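Local coordinates for putative uncharacterized protein (Singapore grouper iridovirus, PDB 3RJ2), which binds histone H3, as a viral protein rich in beta strands whose role in infection is not established, at residues Y47-R58 / H73-G84. Residues are numbered along the deposited sequence; the frame is centred on the assembly and turned at random.
Sequences YSVDGEMFMRHR and HLNHGLEDVLEG
V49 and L82 form an antiparallel hydrogen-bonded pair between strands 47-50 and 81-84, whose axes run antiparallel, at 172° to each other, with V49 N 2.7 Å from L82 O and L82 N returning a bond to V49 O. H57 and L74 pair likewise between strands 56-58 and 73-75. Both segments pass from one strand pair to the other through a turn, type II at E52-M55 and type II' at H76-E79; F54 N donates to G77 O, and H76 N meets M55 O at 2.9 Å. Y47 CG sits between its backbone N and carbonyl carbon (chi1 56°), which folds the ring over G84. G84 CA lies against one ring face; L74 CD1 lies over the centre of the other, 4.0 Å from the Y47 ring centroid. The H76 ring is wedged between the two strand pairs, L82 CB over one face and V49 CG1 at its edge, its NE2 making a weak bond to V49 O. On the sheet face bearing R56 and H73, the R56 guanidinium lies nearly flat on the imidazole, planes 11° apart, while a water links H73 NE2 to R58 NH1. S48 OG donates to the anti lone pair of E83 OE2, 2.5 Å away. F54 CZ packs on L78 CD1 at 3.8 Å between the turns. The contact thus joins the hairpin of strands 56-62 and 68-75, at the margin of the mixed sheet, to strands 44-50 and 81-87 of the four-stranded sheet. I5 packs on V49, M55 and H57, R58 NE is hydrogen-bonded to T60 OG1, and helix 101-104 touches M55, R56 and R58.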
ATOM      1  N   TYR A  47       4.756  -9.636   1.757  1.00 15.93           N
ATOM      2  CA  TYR A  47       3.962  -9.298   0.590  1.00 16.19           C
ATOM      3  C   TYR A  47       4.307 -10.167  -0.612  1.00 16.39           C
ATOM      4  O   TYR A  47       5.403 -10.707  -0.707  1.00 16.17           O
ATOM      5  CB  TYR A  47       4.149  -7.816   0.243  1.00 16.12           C
ATOM      6  CG  TYR A  47       5.591  -7.438   0.028  1.00 14.97           C
ATOM      7  CD1 TYR A  47       6.197  -7.605  -1.217  1.00 14.35           C
ATOM      8  CD2 TYR A  47       6.360  -6.907   1.078  1.00 15.67           C
ATOM      9  CE1 TYR A  47       7.541  -7.269  -1.417  1.00 14.75           C
ATOM     10  CE2 TYR A  47       7.699  -6.563   0.888  1.00 13.48           C
ATOM     11  CZ  TYR A  47       8.286  -6.748  -0.357  1.00 14.39           C
ATOM     12  OH  TYR A  47       9.617  -6.404  -0.551  1.00 15.99           O
ATOM     13  N   SER A  48       3.352 -10.279  -1.528  1.00 16.70           N
ATOM     14  CA  SER A  48       3.587 -10.818  -2.852  1.00 17.32           C
ATOM     15  C   SER A  48       2.826  -9.932  -3.833  1.00 17.51           C
ATOM     16  O   SER A  48       1.596  -9.878  -3.784  1.00 17.17           O
ATOM     17  CB  SER A  48       3.079 -12.257  -2.927  1.00 17.45           C
ATOM     18  OG  SER A  48       3.423 -12.840  -4.173  1.00 19.81           O
ATOM     19  N   VAL A  49       3.541  -9.215  -4.697  1.00 17.44           N
ATOM     20  CA  VAL A  49       2.886  -8.240  -5.568  1.00 18.31           C
ATOM     21  C   VAL A  49       2.929  -8.670  -7.027  1.00 19.01           C
ATOM     22  O   VAL A  49       3.999  -8.824  -7.604  1.00 18.97           O
ATOM     23  CB  VAL A  49       3.480  -6.815  -5.442  1.00 18.04           C
ATOM     24  CG1 VAL A  49       2.751  -5.871  -6.369  1.00 17.44           C
ATOM     25  CG2 VAL A  49       3.387  -6.306  -4.005  1.00 18.28           C
ATOM     26  N   ASP A  50       1.748  -8.859  -7.603  1.00 20.02           N
ATOM     27  CA  ASP A  50       1.597  -9.217  -9.010  1.00 21.26           C
ATOM     28  C   ASP A  50       1.457  -7.931  -9.817  1.00 20.83           C
ATOM     29  O   ASP A  50       0.456  -7.222  -9.693  1.00 20.60           O
ATOM     30  CB  ASP A  50       0.344 -10.078  -9.168  1.00 21.90           C
ATOM     31  CG  ASP A  50       0.419 -11.018 -10.349  1.00 26.12           C
ATOM     32  OD1 ASP A  50       1.133 -10.713 -11.336  1.00 29.25           O
ATOM     33  OD2 ASP A  50      -0.246 -12.080 -10.285  1.00 31.31           O
ATOM     34  N   GLY A  51       2.476  -7.610 -10.607  1.00 20.74           N
ATOM     35  CA  GLY A  51       2.474  -6.404 -11.420  1.00 20.76           C
ATOM     36  C   GLY A  51       3.196  -6.606 -12.743  1.00 21.57           C
ATOM     37  O   GLY A  51       2.920  -7.564 -13.482  1.00 21.67           O
ATOM     38  N   GLU A  52       4.122  -5.694 -13.033  1.00 21.24           N
ATOM     39  CA  GLU A  52       4.907  -5.697 -14.261  1.00 21.31           C
ATOM     40  C   GLU A  52       6.330  -5.277 -13.905  1.00 20.50           C
ATOM     41  O   GLU A  52       6.549  -4.643 -12.869  1.00 19.46           O
ATOM     42  CB  GLU A  52       4.325  -4.710 -15.285  1.00 22.15           C
ATOM     43  CG  GLU A  52       2.883  -5.002 -15.745  1.00 25.72           C
ATOM     44  CD  GLU A  52       2.718  -6.370 -16.387  1.00 29.95           C
ATOM     45  OE1 GLU A  52       3.698  -6.875 -16.975  1.00 32.48           O
ATOM     46  OE2 GLU A  52       1.606  -6.947 -16.304  1.00 32.16           O
ATOM     47  N   MET A  53       7.284  -5.631 -14.764  1.00 19.41           N
ATOM     48  CA  MET A  53       8.685  -5.324 -14.529  1.00 18.78           C
ATOM     49  C   MET A  53       8.853  -3.828 -14.412  1.00 18.24           C
ATOM     50  O   MET A  53       8.154  -3.069 -15.089  1.00 17.52           O
ATOM     51  CB  MET A  53       9.560  -5.827 -15.680  1.00 18.88           C
ATOM     52  CG  MET A  53       9.608  -7.353 -15.845  1.00 19.57           C
ATOM     53  SD  MET A  53      10.647  -7.932 -17.242  1.00 19.52           S
ATOM     54  CE  MET A  53      10.077  -6.876 -18.555  1.00 19.98           C
ATOM     55  N   PHE A  54       9.792  -3.428 -13.556  1.00 17.40           N
ATOM     56  CA  PHE A  54      10.185  -2.034 -13.335  1.00 17.63           C
ATOM     57  C   PHE A  54       9.096  -1.165 -12.692  1.00 17.83           C
ATOM     58  O   PHE A  54       9.256   0.049 -12.616  1.00 18.71           O
ATOM     59  CB  PHE A  54      10.763  -1.385 -14.618  1.00 17.44           C
ATOM     60  CG  PHE A  54      11.895  -2.176 -15.245  1.00 16.82           C
ATOM     61  CD1 PHE A  54      13.172  -2.159 -14.692  1.00 17.43           C
ATOM     62  CD2 PHE A  54      11.671  -2.965 -16.365  1.00 15.67           C
ATOM     63  CE1 PHE A  54      14.214  -2.908 -15.262  1.00 17.03           C
ATOM     64  CE2 PHE A  54      12.708  -3.719 -16.935  1.00 16.03           C
ATOM     65  CZ  PHE A  54      13.972  -3.684 -16.379  1.00 15.38           C
ATOM     66  N   MET A  55       8.012  -1.775 -12.199  1.00 17.11           N
ATOM     67  CA  MET A  55       7.024  -1.016 -11.393  1.00 16.68           C
ATOM     68  C   MET A  55       7.608  -0.646 -10.029  1.00 15.53           C
ATOM     69  O   MET A  55       8.455  -1.349  -9.499  1.00 15.49           O
ATOM     70  CB  MET A  55       5.740  -1.824 -11.161  1.00 16.68           C
ATOM     71  CG  MET A  55       4.621  -1.606 -12.163  1.00 17.99           C
ATOM     72  SD  MET A  55       3.190  -2.555 -11.607  1.00 19.88           S
ATOM     73  CE  MET A  55       2.171  -2.434 -13.077  1.00 20.25           C
ATOM     74  N   ARG A  56       7.138   0.451  -9.456  1.00 14.70           N
ATOM     75  CA  ARG A  56       7.526   0.807  -8.109  1.00 14.08           C
ATOM     76  C   ARG A  56       6.260   1.032  -7.317  1.00 13.07           C
ATOM     77  O   ARG A  56       5.330   1.639  -7.826  1.00 12.79           O
ATOM     78  CB  ARG A  56       8.384   2.065  -8.125  1.00 14.14           C
ATOM     79  CG  ARG A  56       8.650   2.676  -6.771  1.00 17.07           C
ATOM     80  CD  ARG A  56      10.021   3.315  -6.754  1.00 22.34           C
ATOM     81  NE  ARG A  56       9.939   4.759  -6.850  1.00 29.62           N
ATOM     82  CZ  ARG A  56      10.970   5.551  -7.151  1.00 33.38           C
ATOM     83  NH1 ARG A  56      12.175   5.040  -7.413  1.00 34.32           N
ATOM     84  NH2 ARG A  56      10.785   6.860  -7.207  1.00 34.72           N
ATOM     85  N   HIS A  57       6.232   0.537  -6.086  1.00 11.83           N
ATOM     86  CA  HIS A  57       5.141   0.821  -5.153  1.00 11.50           C
ATOM     87  C   HIS A  57       5.691   1.464  -3.886  1.00 11.08           C
ATOM     88  O   HIS A  57       6.844   1.233  -3.514  1.00 11.22           O
ATOM     89  CB  HIS A  57       4.376  -0.460  -4.805  1.00 10.95           C
ATOM     90  CG  HIS A  57       4.088  -1.314  -5.996  1.00 12.80           C
ATOM     91  ND1 HIS A  57       4.665  -2.554  -6.184  1.00 15.41           N
ATOM     92  CD2 HIS A  57       3.333  -1.081  -7.094  1.00 11.33           C
ATOM     93  CE1 HIS A  57       4.260  -3.058  -7.338  1.00 13.40           C
ATOM     94  NE2 HIS A  57       3.448  -2.184  -7.909  1.00 14.05           N
ATOM     95  N   ARG A  58       4.865   2.264  -3.228  1.00 10.24           N
ATOM     96  CA  ARG A  58       5.230   2.815  -1.944  1.00 10.36           C
ATOM     97  C   ARG A  58       4.369   2.201  -0.838  1.00 10.02           C
ATOM     98  O   ARG A  58       3.136   2.152  -0.932  1.00  9.01           O
ATOM     99  CB  ARG A  58       5.082   4.328  -1.986  1.00 10.76           C
ATOM    100  CG  ARG A  58       5.684   5.045  -0.845  1.00 12.34           C
ATOM    101  CD  ARG A  58       5.448   6.542  -1.015  1.00 18.09           C
ATOM    102  NE  ARG A  58       5.024   7.124   0.239  1.00 23.24           N
ATOM    103  CZ  ARG A  58       5.646   8.092   0.896  1.00 23.22           C
ATOM    104  NH1 ARG A  58       6.744   8.653   0.410  1.00 25.90           N
ATOM    105  NH2 ARG A  58       5.138   8.501   2.041  1.00 21.40           N
ATOM    106  N   HIS A  73      10.026   1.863  -0.694  1.00 15.18           N
ATOM    107  CA  HIS A  73       9.614   1.583  -2.077  1.00 15.46           C
ATOM    108  C   HIS A  73       9.863   0.138  -2.392  1.00 15.35           C
ATOM    109  O   HIS A  73      10.915  -0.406  -2.045  1.00 15.76           O
ATOM    110  CB  HIS A  73      10.381   2.423  -3.095  1.00 15.64           C
ATOM    111  CG  HIS A  73      10.106   3.882  -2.994  1.00 16.36           C
ATOM    112  ND1 HIS A  73      11.104   4.829  -3.037  1.00 20.39           N
ATOM    113  CD2 HIS A  73       8.951   4.558  -2.820  1.00 17.20           C
ATOM    114  CE1 HIS A  73      10.573   6.031  -2.902  1.00 19.82           C
ATOM    115  NE2 HIS A  73       9.266   5.894  -2.768  1.00 20.08           N
ATOM    116  N   LEU A  74       8.893  -0.480  -3.048  1.00 15.48           N
ATOM    117  CA  LEU A  74       9.055  -1.807  -3.632  1.00 15.22           C
ATOM    118  C   LEU A  74       9.376  -1.653  -5.127  1.00 15.55           C
ATOM    119  O   LEU A  74       8.575  -1.106  -5.881  1.00 15.37           O
ATOM    120  CB  LEU A  74       7.787  -2.637  -3.413  1.00 14.74           C
ATOM    121  CG  LEU A  74       7.218  -2.639  -1.981  1.00 15.03           C
ATOM    122  CD1 LEU A  74       6.044  -3.579  -1.877  1.00 13.42           C
ATOM    123  CD2 LEU A  74       8.279  -2.983  -0.926  1.00 13.77           C
ATOM    124  N   ASN A  75      10.562  -2.107  -5.535  1.00 15.61           N
ATOM    125  CA  ASN A  75      11.002  -2.013  -6.921  1.00 15.93           C
ATOM    126  C   ASN A  75      10.989  -3.382  -7.619  1.00 16.43           C
ATOM    127  O   ASN A  75      11.649  -4.323  -7.165  1.00 16.11           O
ATOM    128  CB  ASN A  75      12.391  -1.384  -6.963  1.00 15.97           C
ATOM    129  CG  ASN A  75      12.373   0.075  -6.536  1.00 17.16           C
ATOM    130  OD1 ASN A  75      11.715   0.895  -7.158  1.00 16.95           O
ATOM    131  ND2 ASN A  75      13.091   0.398  -5.475  1.00 17.40           N
ATOM    132  N   HIS A  76      10.224  -3.503  -8.703  1.00 16.35           N
ATOM    133  CA  HIS A  76      10.079  -4.802  -9.384  1.00 17.10           C
ATOM    134  C   HIS A  76      11.349  -5.291 -10.077  1.00 17.79           C
ATOM    135  O   HIS A  76      11.595  -6.497 -10.137  1.00 18.70           O
ATOM    136  CB  HIS A  76       8.915  -4.790 -10.378  1.00 16.36           C
ATOM    137  CG  HIS A  76       7.620  -5.237  -9.782  1.00 15.59           C
ATOM    138  ND1 HIS A  76       6.913  -4.470  -8.888  1.00 15.48           N
ATOM    139  CD2 HIS A  76       6.910  -6.377  -9.942  1.00 15.69           C
ATOM    140  CE1 HIS A  76       5.816  -5.114  -8.527  1.00 16.20           C
ATOM    141  NE2 HIS A  76       5.790  -6.274  -9.156  1.00 16.35           N
ATOM    142  N   GLY A  77      12.155  -4.376 -10.599  1.00 18.30           N
ATOM    143  CA  GLY A  77      13.283  -4.774 -11.462  1.00 19.29           C
ATOM    144  C   GLY A  77      12.776  -5.700 -12.566  1.00 19.98           C
ATOM    145  O   GLY A  77      11.735  -5.436 -13.168  1.00 19.43           O
ATOM    146  N   LEU A  78      13.481  -6.807 -12.796  1.00 20.49           N
ATOM    147  CA  LEU A  78      13.089  -7.764 -13.827  1.00 21.33           C
ATOM    148  C   LEU A  78      11.938  -8.709 -13.434  1.00 21.93           C
ATOM    149  O   LEU A  78      11.436  -9.465 -14.280  1.00 22.50           O
ATOM    150  CB  LEU A  78      14.297  -8.592 -14.286  1.00 21.21           C
ATOM    151  CG  LEU A  78      15.287  -8.071 -15.341  1.00 21.48           C
ATOM    152  CD1 LEU A  78      14.608  -7.434 -16.568  1.00 19.10           C
ATOM    153  CD2 LEU A  78      16.287  -7.115 -14.740  1.00 22.78           C
ATOM    154  N   GLU A  79      11.514  -8.666 -12.175  1.00 22.30           N
ATOM    155  CA  GLU A  79      10.434  -9.540 -11.687  1.00 23.21           C
ATOM    156  C   GLU A  79       9.062  -8.909 -11.903  1.00 23.33           C
ATOM    157  O   GLU A  79       8.844  -7.748 -11.546  1.00 23.60           O
ATOM    158  CB  GLU A  79      10.589  -9.809 -10.182  1.00 23.39           C
ATOM    159  CG  GLU A  79      11.961 -10.262  -9.744  1.00 25.56           C
ATOM    160  CD  GLU A  79      12.257 -11.717 -10.077  1.00 30.37           C
ATOM    161  OE1 GLU A  79      11.306 -12.546 -10.152  1.00 30.91           O
ATOM    162  OE2 GLU A  79      13.464 -12.028 -10.243  1.00 32.48           O
ATOM    163  N   ASP A  80       8.125  -9.666 -12.456  1.00 23.14           N
ATOM    164  CA  ASP A  80       6.751  -9.174 -12.541  1.00 23.51           C
ATOM    165  C   ASP A  80       5.966  -9.474 -11.263  1.00 22.80           C
ATOM    166  O   ASP A  80       5.002  -8.782 -10.939  1.00 22.62           O
ATOM    167  CB  ASP A  80       6.035  -9.687 -13.798  1.00 23.78           C
ATOM    168  CG  ASP A  80       6.183 -11.177 -13.995  1.00 26.35           C
ATOM    169  OD1 ASP A  80       7.305 -11.721 -13.802  1.00 28.84           O
ATOM    170  OD2 ASP A  80       5.174 -11.808 -14.368  1.00 29.67           O
ATOM    171  N   VAL A  81       6.393 -10.507 -10.547  1.00 22.29           N
ATOM    172  CA  VAL A  81       5.847 -10.824  -9.228  1.00 21.74           C
ATOM    173  C   VAL A  81       6.944 -10.604  -8.185  1.00 21.56           C
ATOM    174  O   VAL A  81       7.969 -11.294  -8.183  1.00 21.46           O
ATOM    175  CB  VAL A  81       5.281 -12.259  -9.164  1.00 22.17           C
ATOM    176  CG1 VAL A  81       4.827 -12.611  -7.740  1.00 22.04           C
ATOM    177  CG2 VAL A  81       4.131 -12.421 -10.161  1.00 21.12           C
ATOM    178  N   LEU A  82       6.726  -9.616  -7.321  1.00 21.10           N
ATOM    179  CA  LEU A  82       7.730  -9.189  -6.353  1.00 20.65           C
ATOM    180  C   LEU A  82       7.331  -9.613  -4.953  1.00 20.69           C
ATOM    181  O   LEU A  82       6.277  -9.246  -4.467  1.00 20.78           O
ATOM    182  CB  LEU A  82       7.942  -7.666  -6.420  1.00 20.29           C
ATOM    183  CG  LEU A  82       8.820  -6.972  -5.382  1.00 18.78           C
ATOM    184  CD1 LEU A  82      10.245  -7.455  -5.467  1.00 18.32           C
ATOM    185  CD2 LEU A  82       8.773  -5.477  -5.592  1.00 17.52           C
ATOM    186  N   GLU A  83       8.197 -10.394  -4.316  1.00 20.87           N
ATOM    187  CA  GLU A  83       7.930 -10.964  -3.015  1.00 20.74           C
ATOM    188  C   GLU A  83       9.018 -10.557  -2.047  1.00 20.44           C
ATOM    189  O   GLU A  83      10.195 -10.367  -2.421  1.00 20.21           O
ATOM    190  CB  GLU A  83       7.809 -12.491  -3.110  1.00 21.47           C
ATOM    191  CG  GLU A  83       6.680 -12.923  -4.063  1.00 24.58           C
ATOM    192  CD  GLU A  83       6.314 -14.408  -4.005  1.00 30.49           C
ATOM    193  OE1 GLU A  83       7.217 -15.249  -3.771  1.00 32.57           O
ATOM    194  OE2 GLU A  83       5.112 -14.734  -4.235  1.00 31.69           O
ATOM    195  N   GLY A  84       8.620 -10.410  -0.794  1.00 19.19           N
ATOM    196  CA  GLY A  84       9.551 -10.024   0.235  1.00 18.25           C
ATOM    197  C   GLY A  84       8.823  -9.702   1.507  1.00 17.64           C
ATOM    198  O   GLY A  84       7.629  -9.943   1.634  1.00 17.30           O
TER
HETATM  199  O   HOH W   1       7.676   8.014  -2.492  1.00 33.61           O